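Local atomic coordinates of Serine/threonine-protein kinase Tel1 (Chaetomium thermophilum, PDB entry 6SKY), a protein that probably phosphorylates serine and threonine side chains of other proteins with ATP, activating checkpoint signalling when DNA is damaged. Residues A2266-Y2271 against A2296-E2301; E2301-P2306 against E2372-C2377; D2307-L2312 against Q2368-F2373. One frame throughout, in Å; residues are numbered along the deposited sequence.

Contact 1 (A2266-Y2271 against A2296-E2301)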
loop_
_atom_site.group_PDB
_atom_site.type_symbol
_atom_site.label_atom_id
_atom_site.label_comp_id
_atom_site.label_asym_id
_atom_site.label_seq_id
_atom_site.Cartn_x
_atom_site.Cartn_y
_atom_site.Cartn_z
ATOM N N ALA A 2266 -30.181 -7.045 -0.119
ATOM C CA ALA A 2266 -30.506 -6.101 0.935
ATOM C C ALA A 2266 -30.010 -4.702 0.629
ATOM O O ALA A 2266 -30.582 -3.732 1.129
ATOM C CB ALA A 2266 -29.912 -6.566 2.261
ATOM N N ILE A 2267 -28.955 -4.572 -0.174
ATOM C CA ILE A 2267 -28.495 -3.253 -0.586
ATOM C C ILE A 2267 -29.569 -2.550 -1.393
ATOM O O ILE A 2267 -29.831 -1.363 -1.198
ATOM C CB ILE A 2267 -27.184 -3.362 -1.376
ATOM C CG1 ILE A 2267 -26.088 -3.948 -0.508
ATOM C CG2 ILE A 2267 -26.751 -2.014 -1.853
ATOM C CD1 ILE A 2267 -24.824 -4.184 -1.242
ATOM N N GLN A 2268 -30.215 -3.267 -2.305
ATOM C CA GLN A 2268 -31.259 -2.656 -3.111
ATOM C C GLN A 2268 -32.504 -2.365 -2.293
ATOM O O GLN A 2268 -33.228 -1.411 -2.582
ATOM C CB GLN A 2268 -31.607 -3.560 -4.282
ATOM C CG GLN A 2268 -32.688 -3.014 -5.163
ATOM C CD GLN A 2268 -33.192 -4.030 -6.138
ATOM O OE1 GLN A 2268 -32.540 -5.034 -6.387
ATOM N NE2 GLN A 2268 -34.364 -3.782 -6.697
ATOM N N LYS A 2269 -32.765 -3.163 -1.270
ATOM C CA LYS A 2269 -33.976 -3.004 -0.483
ATOM C C LYS A 2269 -33.847 -1.911 0.566
ATOM O O LYS A 2269 -34.837 -1.247 0.882
ATOM C CB LYS A 2269 -34.316 -4.336 0.174
ATOM C CG LYS A 2269 -35.532 -4.341 1.056
ATOM C CD LYS A 2269 -35.583 -5.641 1.835
ATOM C CE LYS A 2269 -36.872 -5.780 2.626
ATOM N NZ LYS A 2269 -36.958 -7.110 3.289
ATOM N N LYS A 2270 -32.648 -1.695 1.100
ATOM C CA LYS A 2270 -32.446 -0.756 2.191
ATOM C C LYS A 2270 -31.887 0.589 1.762
ATOM O O LYS A 2270 -32.089 1.571 2.479
ATOM C CB LYS A 2270 -31.499 -1.350 3.231
ATOM C CG LYS A 2270 -32.024 -2.575 3.905
ATOM C CD LYS A 2270 -30.943 -3.250 4.707
ATOM C CE LYS A 2270 -30.440 -2.348 5.796
ATOM N NZ LYS A 2270 -29.416 -3.029 6.624
ATOM N N TYR A 2271 -31.193 0.668 0.647
ATOM C CA TYR A 2271 -30.481 1.902 0.353
ATOM C C TYR A 2271 -30.803 2.494 -1.003
ATOM O O TYR A 2271 -30.821 3.713 -1.134
ATOM C CB TYR A 2271 -28.980 1.673 0.459
ATOM C CG TYR A 2271 -28.559 1.202 1.815
ATOM C CD1 TYR A 2271 -28.816 1.963 2.936
ATOM C CD2 TYR A 2271 -27.914 -0.004 1.981
ATOM C CE1 TYR A 2271 -28.449 1.539 4.171
ATOM C CE2 TYR A 2271 -27.541 -0.433 3.213
ATOM C CZ TYR A 2271 -27.810 0.343 4.304
ATOM O OH TYR A 2271 -27.437 -0.082 5.546
ATOM N N ALA A 2296 -28.351 2.303 -11.722
ATOM C CA ALA A 2296 -28.068 1.644 -12.993
ATOM C C ALA A 2296 -26.780 0.839 -12.931
ATOM O O ALA A 2296 -26.726 -0.289 -13.423
ATOM C CB ALA A 2296 -27.991 2.674 -14.107
ATOM N N VAL A 2297 -25.732 1.400 -12.335
ATOM C CA VAL A 2297 -24.476 0.673 -12.219
ATOM C C VAL A 2297 -24.633 -0.541 -11.314
ATOM O O VAL A 2297 -24.067 -1.604 -11.586
ATOM C CB VAL A 2297 -23.372 1.619 -11.729
ATOM C CG1 VAL A 2297 -22.140 0.848 -11.374
ATOM C CG2 VAL A 2297 -23.057 2.612 -12.805
ATOM N N PHE A 2298 -25.424 -0.422 -10.245
ATOM C CA PHE A 2298 -25.707 -1.581 -9.404
ATOM C C PHE A 2298 -26.382 -2.696 -10.191
ATOM O O PHE A 2298 -25.937 -3.846 -10.160
ATOM C CB PHE A 2298 -26.571 -1.164 -8.219
ATOM C CG PHE A 2298 -27.037 -2.307 -7.375
ATOM C CD1 PHE A 2298 -26.223 -2.842 -6.403
ATOM C CD2 PHE A 2298 -28.298 -2.837 -7.545
ATOM C CE1 PHE A 2298 -26.651 -3.881 -5.637
ATOM C CE2 PHE A 2298 -28.723 -3.879 -6.780
ATOM C CZ PHE A 2298 -27.902 -4.398 -5.826
ATOM N N CYS A 2299 -27.472 -2.381 -10.893
ATOM C CA CYS A 2299 -28.183 -3.417 -11.639
ATOM C C CYS A 2299 -27.307 -4.028 -12.724
ATOM O O CYS A 2299 -27.351 -5.241 -12.964
ATOM C CB CYS A 2299 -29.457 -2.847 -12.250
ATOM S SG CYS A 2299 -30.738 -2.449 -11.077
ATOM N N ASP A 2300 -26.501 -3.207 -13.393
ATOM C CA ASP A 2300 -25.596 -3.729 -14.406
ATOM C C ASP A 2300 -24.607 -4.706 -13.796
ATOM O O ASP A 2300 -24.376 -5.789 -14.336
ATOM C CB ASP A 2300 -24.859 -2.579 -15.082
ATOM C CG ASP A 2300 -24.267 -2.969 -16.403
ATOM O OD1 ASP A 2300 -24.463 -4.122 -16.826
ATOM O OD2 ASP A 2300 -23.606 -2.120 -17.026
ATOM N N GLU A 2301 -24.008 -4.336 -12.668
ATOM C CA GLU A 2301 -23.094 -5.237 -11.985
ATOM C C GLU A 2301 -23.790 -6.513 -11.541
ATOM O O GLU A 2301 -23.157 -7.565 -11.445
ATOM C CB GLU A 2301 -22.477 -4.513 -10.797
ATOM C CG GLU A 2301 -21.551 -5.329 -9.953
ATOM C CD GLU A 2301 -21.187 -4.608 -8.676
ATOM O OE1 GLU A 2301 -21.789 -3.545 -8.409
ATOM O OE2 GLU A 2301 -20.304 -5.096 -7.940
#
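Phe-2298 meets Ile-2267 and Gln-2268 in a buried, largely apolar helix-to-helix contact within the FAT region, an alpha solenoid of packed helices. Segment 2266-2271 belongs to helix 2264-2279 and segment 2296-2301 to the next helix, 2286-2303. Across the gap the CA atoms of Gln-2268 and Phe-2298 lie 8.5 Å apart, and the phenyl group bridges it. With CG anti to the backbone nitrogen (chi1 174°), the ring is carried into the space between the helices, where it meets the two consecutive residues obliquely. Ile-2267 offers its CG2 methyl, 4.2 Å from CE1 of Phe-2298. Ile-2267 also packs on Val-2256 and Ser-2257 of helix 2245-2259, which links three successive helices through one side chain. Gln-2268 runs extended and crosses the phenylalanine at about a right angle, its amide plane 69° from that of the ring. NE2 of this glutamine is hydrogen-bonded to Glu-2273 on the same helix, while OE1 of Gln-2268 comes to 4.0 Å from CE2 of Phe-2298. Slightly nearer is the root of the chain, where Gln-2268 CB lies 3.8 Å from the same CE2 of Phe-2298.

Contact 2 (E2301-P2306 against E2372-C2377)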
loop_
_atom_site.group_PDB
_atom_site.type_symbol
_atom_site.label_atom_id
_atom_site.label_comp_id
_atom_site.label_asym_id
_atom_site.label_seq_id
_atom_site.Cartn_x
_atom_site.Cartn_y
_atom_site.Cartn_z
ATOM N N GLU A 2301 -24.008 -4.336 -12.668
ATOM C CA GLU A 2301 -23.094 -5.237 -11.985
ATOM C C GLU A 2301 -23.790 -6.513 -11.541
ATOM O O GLU A 2301 -23.157 -7.565 -11.445
ATOM C CB GLU A 2301 -22.477 -4.513 -10.797
ATOM C CG GLU A 2301 -21.551 -5.329 -9.953
ATOM C CD GLU A 2301 -21.187 -4.608 -8.676
ATOM O OE1 GLU A 2301 -21.789 -3.545 -8.409
ATOM O OE2 GLU A 2301 -20.304 -5.096 -7.940
ATOM N N GLN A 2302 -25.089 -6.447 -11.260
ATOM C CA GLN A 2302 -25.805 -7.664 -10.893
ATOM C C GLN A 2302 -26.060 -8.549 -12.097
ATOM O O GLN A 2302 -26.210 -9.763 -11.942
ATOM C CB GLN A 2302 -27.132 -7.340 -10.216
ATOM C CG GLN A 2302 -27.000 -6.599 -8.923
ATOM C CD GLN A 2302 -25.984 -7.215 -8.015
ATOM O OE1 GLN A 2302 -26.056 -8.395 -7.704
ATOM N NE2 GLN A 2302 -25.020 -6.421 -7.584
ATOM N N LEU A 2303 -26.142 -7.972 -13.293
ATOM C CA LEU A 2303 -26.286 -8.797 -14.490
ATOM C C LEU A 2303 -24.998 -9.547 -14.808
ATOM O O LEU A 2303 -24.991 -10.776 -14.913
ATOM C CB LEU A 2303 -26.705 -7.941 -15.677
ATOM C CG LEU A 2303 -28.191 -7.657 -15.783
ATOM C CD1 LEU A 2303 -28.464 -6.858 -17.030
ATOM C CD2 LEU A 2303 -28.951 -8.949 -15.796
ATOM N N GLN A 2304 -23.899 -8.820 -14.978
ATOM C CA GLN A 2304 -22.616 -9.427 -15.318
ATOM C C GLN A 2304 -21.867 -9.844 -14.052
ATOM O O GLN A 2304 -20.772 -9.384 -13.747
ATOM C CB GLN A 2304 -21.787 -8.473 -16.167
ATOM C CG GLN A 2304 -21.651 -7.089 -15.588
ATOM C CD GLN A 2304 -20.832 -6.171 -16.465
ATOM O OE1 GLN A 2304 -20.353 -6.571 -17.523
ATOM N NE2 GLN A 2304 -20.668 -4.928 -16.030
ATOM N N ASN A 2305 -22.485 -10.725 -13.327
ATOM C CA ASN A 2305 -21.921 -11.330 -12.133
ATOM C C ASN A 2305 -21.479 -12.740 -12.458
ATOM O O ASN A 2305 -22.294 -13.527 -12.955
ATOM C CB ASN A 2305 -22.956 -11.357 -11.016
ATOM C CG ASN A 2305 -22.360 -11.690 -9.675
ATOM O OD1 ASN A 2305 -21.186 -11.442 -9.429
ATOM N ND2 ASN A 2305 -23.171 -12.255 -8.794
ATOM N N PRO A 2306 -20.216 -13.104 -12.227
ATOM C CA PRO A 2306 -19.790 -14.471 -12.570
ATOM C C PRO A 2306 -20.554 -15.540 -11.813
ATOM O O PRO A 2306 -20.867 -16.590 -12.384
ATOM C CB PRO A 2306 -18.298 -14.465 -12.216
ATOM C CG PRO A 2306 -17.904 -13.038 -12.246
ATOM C CD PRO A 2306 -19.093 -12.285 -11.751
ATOM N N GLU A 2372 -35.921 -8.502 -14.710
ATOM C CA GLU A 2372 -36.155 -7.301 -13.919
ATOM C C GLU A 2372 -34.894 -6.457 -13.812
ATOM O O GLU A 2372 -34.952 -5.225 -13.921
ATOM C CB GLU A 2372 -36.663 -7.673 -12.532
ATOM C CG GLU A 2372 -38.095 -8.141 -12.515
ATOM C CD GLU A 2372 -38.492 -8.745 -11.187
ATOM O OE1 GLU A 2372 -37.629 -8.827 -10.287
ATOM O OE2 GLU A 2372 -39.667 -9.145 -11.045
ATOM N N PHE A 2373 -33.748 -7.096 -13.583
ATOM C CA PHE A 2373 -32.508 -6.333 -13.516
ATOM C C PHE A 2373 -32.225 -5.614 -14.824
ATOM O O PHE A 2373 -31.759 -4.472 -14.821
ATOM C CB PHE A 2373 -31.340 -7.238 -13.159
ATOM C CG PHE A 2373 -31.152 -7.423 -11.696
ATOM C CD1 PHE A 2373 -31.496 -6.429 -10.814
ATOM C CD2 PHE A 2373 -30.637 -8.598 -11.200
ATOM C CE1 PHE A 2373 -31.325 -6.598 -9.477
ATOM C CE2 PHE A 2373 -30.468 -8.771 -9.860
ATOM C CZ PHE A 2373 -30.811 -7.771 -8.999
ATOM N N LEU A 2374 -32.494 -6.264 -15.954
ATOM C CA LEU A 2374 -32.267 -5.623 -17.244
ATOM C C LEU A 2374 -33.163 -4.405 -17.424
ATOM O O LEU A 2374 -32.711 -3.347 -17.880
ATOM C CB LEU A 2374 -32.496 -6.623 -18.369
ATOM C CG LEU A 2374 -32.291 -6.100 -19.782
ATOM C CD1 LEU A 2374 -30.825 -5.919 -20.051
ATOM C CD2 LEU A 2374 -32.900 -7.052 -20.772
ATOM N N LYS A 2375 -34.447 -4.545 -17.097
ATOM C CA LYS A 2375 -35.353 -3.403 -17.170
ATOM C C LYS A 2375 -34.832 -2.231 -16.356
ATOM O O LYS A 2375 -34.754 -1.101 -16.848
ATOM C CB LYS A 2375 -36.741 -3.793 -16.678
ATOM C CG LYS A 2375 -37.654 -4.338 -17.731
ATOM C CD LYS A 2375 -38.974 -4.742 -17.117
ATOM C CE LYS A 2375 -39.897 -5.362 -18.147
ATOM N NZ LYS A 2375 -41.195 -5.810 -17.566
ATOM N N LEU A 2376 -34.488 -2.482 -15.093
ATOM C CA LEU A 2376 -34.050 -1.392 -14.228
ATOM C C LEU A 2376 -32.761 -0.766 -14.732
ATOM O O LEU A 2376 -32.591 0.454 -14.666
ATOM C CB LEU A 2376 -33.872 -1.893 -12.803
ATOM C CG LEU A 2376 -35.139 -2.340 -12.096
ATOM C CD1 LEU A 2376 -34.789 -2.896 -10.749
ATOM C CD2 LEU A 2376 -36.070 -1.174 -11.961
ATOM N N CYS A 2377 -31.850 -1.580 -15.259
ATOM C CA CYS A 2377 -30.584 -1.059 -15.757
ATOM C C CYS A 2377 -30.805 -0.109 -16.923
ATOM O O CYS A 2377 -30.285 1.012 -16.932
ATOM C CB CYS A 2377 -29.684 -2.222 -16.167
ATOM S SG CYS A 2377 -27.995 -1.788 -16.542
#
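The ring of Phe-2373 presents one face to Gln-2302, whose beta carbon sits over it in a CH-pi contact. CB of Gln-2302 is 3.9 Å from the centroid of the Phe-2373 ring and 19° off the ring normal, displaced toward the CE2 rim. The first torsion of the glutamine (chi1 -63°) sets CG of Gln-2302 4.0 Å from CZ of Phe-2373, and the bend at chi2 (-48°) then leads the amide away; amide and ring planes stand 61° apart. Leu-2303 and Phe-2373 run past one another in opposite directions, which lays CD2 of Leu-2303 3.9 Å from CB of Phe-2373, beside the stem and not the ring. Gln-2302 and Leu-2303 belong to the last turn of helix 2286-2303, which packs on the long helix 2348-2387 in the FAT solenoid. The chain leaves this turn at Gln-2304, the centre of an inverse gamma turn, and Asn-2305 then takes the N-cap position of helix 2306-2328. The second delta branch of Leu-2303 turns to another neighbour, CD1 lying 3.9 Å from CD1 of Leu-2374, with the two leucines at a slant to each other. Leu-2374 also touches Lys-2405 and Glu-2408 in the loop before helix 2409-2418.

Contact 3 (D2307-L2312 against Q2368-F2373)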
loop_
_atom_site.group_PDB
_atom_site.type_symbol
_atom_site.label_atom_id
_atom_site.label_comp_id
_atom_site.label_asym_id
_atom_site.label_seq_id
_atom_site.Cartn_x
_atom_site.Cartn_y
_atom_site.Cartn_z
ATOM N N ASP A 2307 -20.879 -15.292 -10.543
ATOM C CA ASP A 2307 -21.673 -16.248 -9.779
ATOM C C ASP A 2307 -23.017 -16.507 -10.442
ATOM O O ASP A 2307 -23.410 -17.658 -10.644
ATOM C CB ASP A 2307 -21.884 -15.742 -8.354
ATOM C CG ASP A 2307 -20.683 -15.975 -7.466
ATOM O OD1 ASP A 2307 -19.656 -16.469 -7.972
ATOM O OD2 ASP A 2307 -20.773 -15.667 -6.259
ATOM N N SER A 2308 -23.746 -15.444 -10.775
ATOM C CA SER A 2308 -25.086 -15.618 -11.320
ATOM C C SER A 2308 -25.051 -16.221 -12.712
ATOM O O SER A 2308 -25.950 -16.982 -13.080
ATOM C CB SER A 2308 -25.824 -14.284 -11.344
ATOM O OG SER A 2308 -27.137 -14.450 -11.850
ATOM N N LEU A 2309 -24.020 -15.903 -13.491
ATOM C CA LEU A 2309 -23.893 -16.503 -14.812
ATOM C C LEU A 2309 -23.596 -17.990 -14.709
ATOM O O LEU A 2309 -24.158 -18.791 -15.461
ATOM C CB LEU A 2309 -22.811 -15.783 -15.605
ATOM C CG LEU A 2309 -23.176 -14.365 -16.029
ATOM C CD1 LEU A 2309 -21.948 -13.623 -16.487
ATOM C CD2 LEU A 2309 -24.207 -14.407 -17.130
ATOM N N GLU A 2310 -22.731 -18.381 -13.770
ATOM C CA GLU A 2310 -22.481 -19.802 -13.555
ATOM C C GLU A 2310 -23.722 -20.513 -13.031
ATOM O O GLU A 2310 -23.972 -21.667 -13.385
ATOM C CB GLU A 2310 -21.315 -19.991 -12.593
ATOM C CG GLU A 2310 -19.980 -19.563 -13.158
ATOM C CD GLU A 2310 -18.914 -19.474 -12.090
ATOM O OE1 GLU A 2310 -19.099 -20.085 -11.016
ATOM O OE2 GLU A 2310 -17.896 -18.785 -12.317
ATOM N N ASP A 2311 -24.509 -19.849 -12.185
ATOM C CA ASP A 2311 -25.751 -20.450 -11.710
ATOM C C ASP A 2311 -26.719 -20.681 -12.859
ATOM O O ASP A 2311 -27.342 -21.743 -12.960
ATOM C CB ASP A 2311 -26.401 -19.563 -10.650
ATOM C CG ASP A 2311 -25.531 -19.371 -9.434
ATOM O OD1 ASP A 2311 -24.427 -19.954 -9.390
ATOM O OD2 ASP A 2311 -25.952 -18.633 -8.519
ATOM N N LEU A 2312 -26.875 -19.680 -13.725
ATOM C CA LEU A 2312 -27.764 -19.831 -14.870
ATOM C C LEU A 2312 -27.269 -20.925 -15.799
ATOM O O LEU A 2312 -28.063 -21.718 -16.313
ATOM C CB LEU A 2312 -27.889 -18.502 -15.614
ATOM C CG LEU A 2312 -28.829 -18.453 -16.819
ATOM C CD1 LEU A 2312 -30.272 -18.606 -16.396
ATOM C CD2 LEU A 2312 -28.631 -17.166 -17.578
ATOM N N GLN A 2368 -36.538 -14.578 -14.576
ATOM C CA GLN A 2368 -37.354 -13.413 -14.265
ATOM C C GLN A 2368 -36.572 -12.401 -13.440
ATOM O O GLN A 2368 -36.698 -11.187 -13.648
ATOM C CB GLN A 2368 -38.619 -13.841 -13.532
ATOM C CG GLN A 2368 -39.603 -12.723 -13.351
ATOM C CD GLN A 2368 -40.053 -12.145 -14.672
ATOM O OE1 GLN A 2368 -40.252 -12.872 -15.641
ATOM N NE2 GLN A 2368 -40.210 -10.827 -14.720
ATOM N N THR A 2369 -35.756 -12.878 -12.503
ATOM C CA THR A 2369 -34.882 -11.969 -11.769
ATOM C C THR A 2369 -33.965 -11.203 -12.717
ATOM O O THR A 2369 -33.814 -9.977 -12.610
ATOM C CB THR A 2369 -34.073 -12.750 -10.740
ATOM O OG1 THR A 2369 -34.865 -12.943 -9.566
ATOM C CG2 THR A 2369 -32.826 -12.009 -10.369
ATOM N N ARG A 2370 -33.362 -11.911 -13.674
ATOM C CA ARG A 2370 -32.470 -11.246 -14.621
ATOM C C ARG A 2370 -33.213 -10.277 -15.533
ATOM O O ARG A 2370 -32.663 -9.234 -15.906
ATOM C CB ARG A 2370 -31.729 -12.279 -15.452
ATOM C CG ARG A 2370 -30.881 -13.207 -14.642
ATOM C CD ARG A 2370 -30.019 -14.045 -15.540
ATOM N NE ARG A 2370 -29.001 -13.252 -16.210
ATOM C CZ ARG A 2370 -27.830 -12.944 -15.668
ATOM N NH1 ARG A 2370 -26.953 -12.225 -16.344
ATOM N NH2 ARG A 2370 -27.540 -13.355 -14.446
ATOM N N SER A 2371 -34.451 -10.590 -15.901
ATOM C CA SER A 2371 -35.225 -9.677 -16.733
ATOM C C SER A 2371 -35.560 -8.392 -15.988
ATOM O O SER A 2371 -35.505 -7.298 -16.563
ATOM C CB SER A 2371 -36.497 -10.369 -17.207
ATOM O OG SER A 2371 -37.354 -9.461 -17.867
ATOM N N GLU A 2372 -35.921 -8.502 -14.710
ATOM C CA GLU A 2372 -36.155 -7.301 -13.919
ATOM C C GLU A 2372 -34.894 -6.457 -13.812
ATOM O O GLU A 2372 -34.952 -5.225 -13.921
ATOM C CB GLU A 2372 -36.663 -7.673 -12.532
ATOM C CG GLU A 2372 -38.095 -8.141 -12.515
ATOM C CD GLU A 2372 -38.492 -8.745 -11.187
ATOM O OE1 GLU A 2372 -37.629 -8.827 -10.287
ATOM O OE2 GLU A 2372 -39.667 -9.145 -11.045
ATOM N N PHE A 2373 -33.748 -7.096 -13.583
ATOM C CA PHE A 2373 -32.508 -6.333 -13.516
ATOM C C PHE A 2373 -32.225 -5.614 -14.824
ATOM O O PHE A 2373 -31.759 -4.472 -14.821
ATOM C CB PHE A 2373 -31.340 -7.238 -13.159
ATOM C CG PHE A 2373 -31.152 -7.423 -11.696
ATOM C CD1 PHE A 2373 -31.496 -6.429 -10.814
ATOM C CD2 PHE A 2373 -30.637 -8.598 -11.200
ATOM C CE1 PHE A 2373 -31.325 -6.598 -9.477
ATOM C CE2 PHE A 2373 -30.468 -8.771 -9.860
ATOM C CZ PHE A 2373 -30.811 -7.771 -8.999
#
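Ser-2308 and Arg-2370 face each other across two helical segments that run roughly antiparallel, 141° between their N-to-C directions, with axes 12.5 Å apart at the closest approach. The long side chain of Arg-2370 spans much of that spacing and meets three residues of the other helix. The arginine starts with CG anti to the carbonyl carbon, and a bend at chi3 (68°) swings the guanidinium round toward the start of helix 2306-2328. Ser-2308 lies at the edge of the guanidinium, near its plane, with OG 2.8 Å from NH2 of Arg-2370. Leu-2309 comes across the arginine at about a right angle, and its CD2 is 3.6 Å from NH1 of Arg-2370. One turn beyond Ser-2308, Leu-2312 packs on the aliphatic part, its CD2 lying 4.0 Å from CD of Arg-2370. The strongest polar partner of the guanidinium is the main-chain oxygen of Leu-2303, hydrogen-bonded to NH1. Since Leu-2303 ends helix 2286-2303, the positive group sits at the carbonyl end of that helix, where the local dipole would probably favour it. The contact is at the surface, and nearby Glu-2310 makes a long, weak ion pair with Lys-2908 of the second subunit. Within the FAT region, helices 2306-2328 and 2348-2387 form a helical hairpin whose connection is partly unmodelled; Leu-2312 extends the packing along it to Leu-2363 and Val-2366, while Phe-2373 leads back to helix 2286-2303.

Overall arrangement
From the N-terminal side, contact 1 comes first: helix 2264-2279 turns back through a short connection to helix 2286-2303, closing a loop of 24 residues. Contact 2 begins on Glu-2301, where contact 1 ends, and closes a longer loop of 65 residues against helix 2348-2387. Contact 3 spans 55 residues inside that loop, joining helix 2306-2328 to the same long helix; its second segment overlaps that of contact 2 at Glu-2372 and Phe-2373. Nearby, Gln-2268 OE1 packs 3.7 Å from CE1 of Phe-2373, linking contact 1 to the others. Together they tie four successive helices, 2264-2279, 2286-2303, 2306-2328 and 2348-2387, to one another; contacts 2 and 3 both use the last.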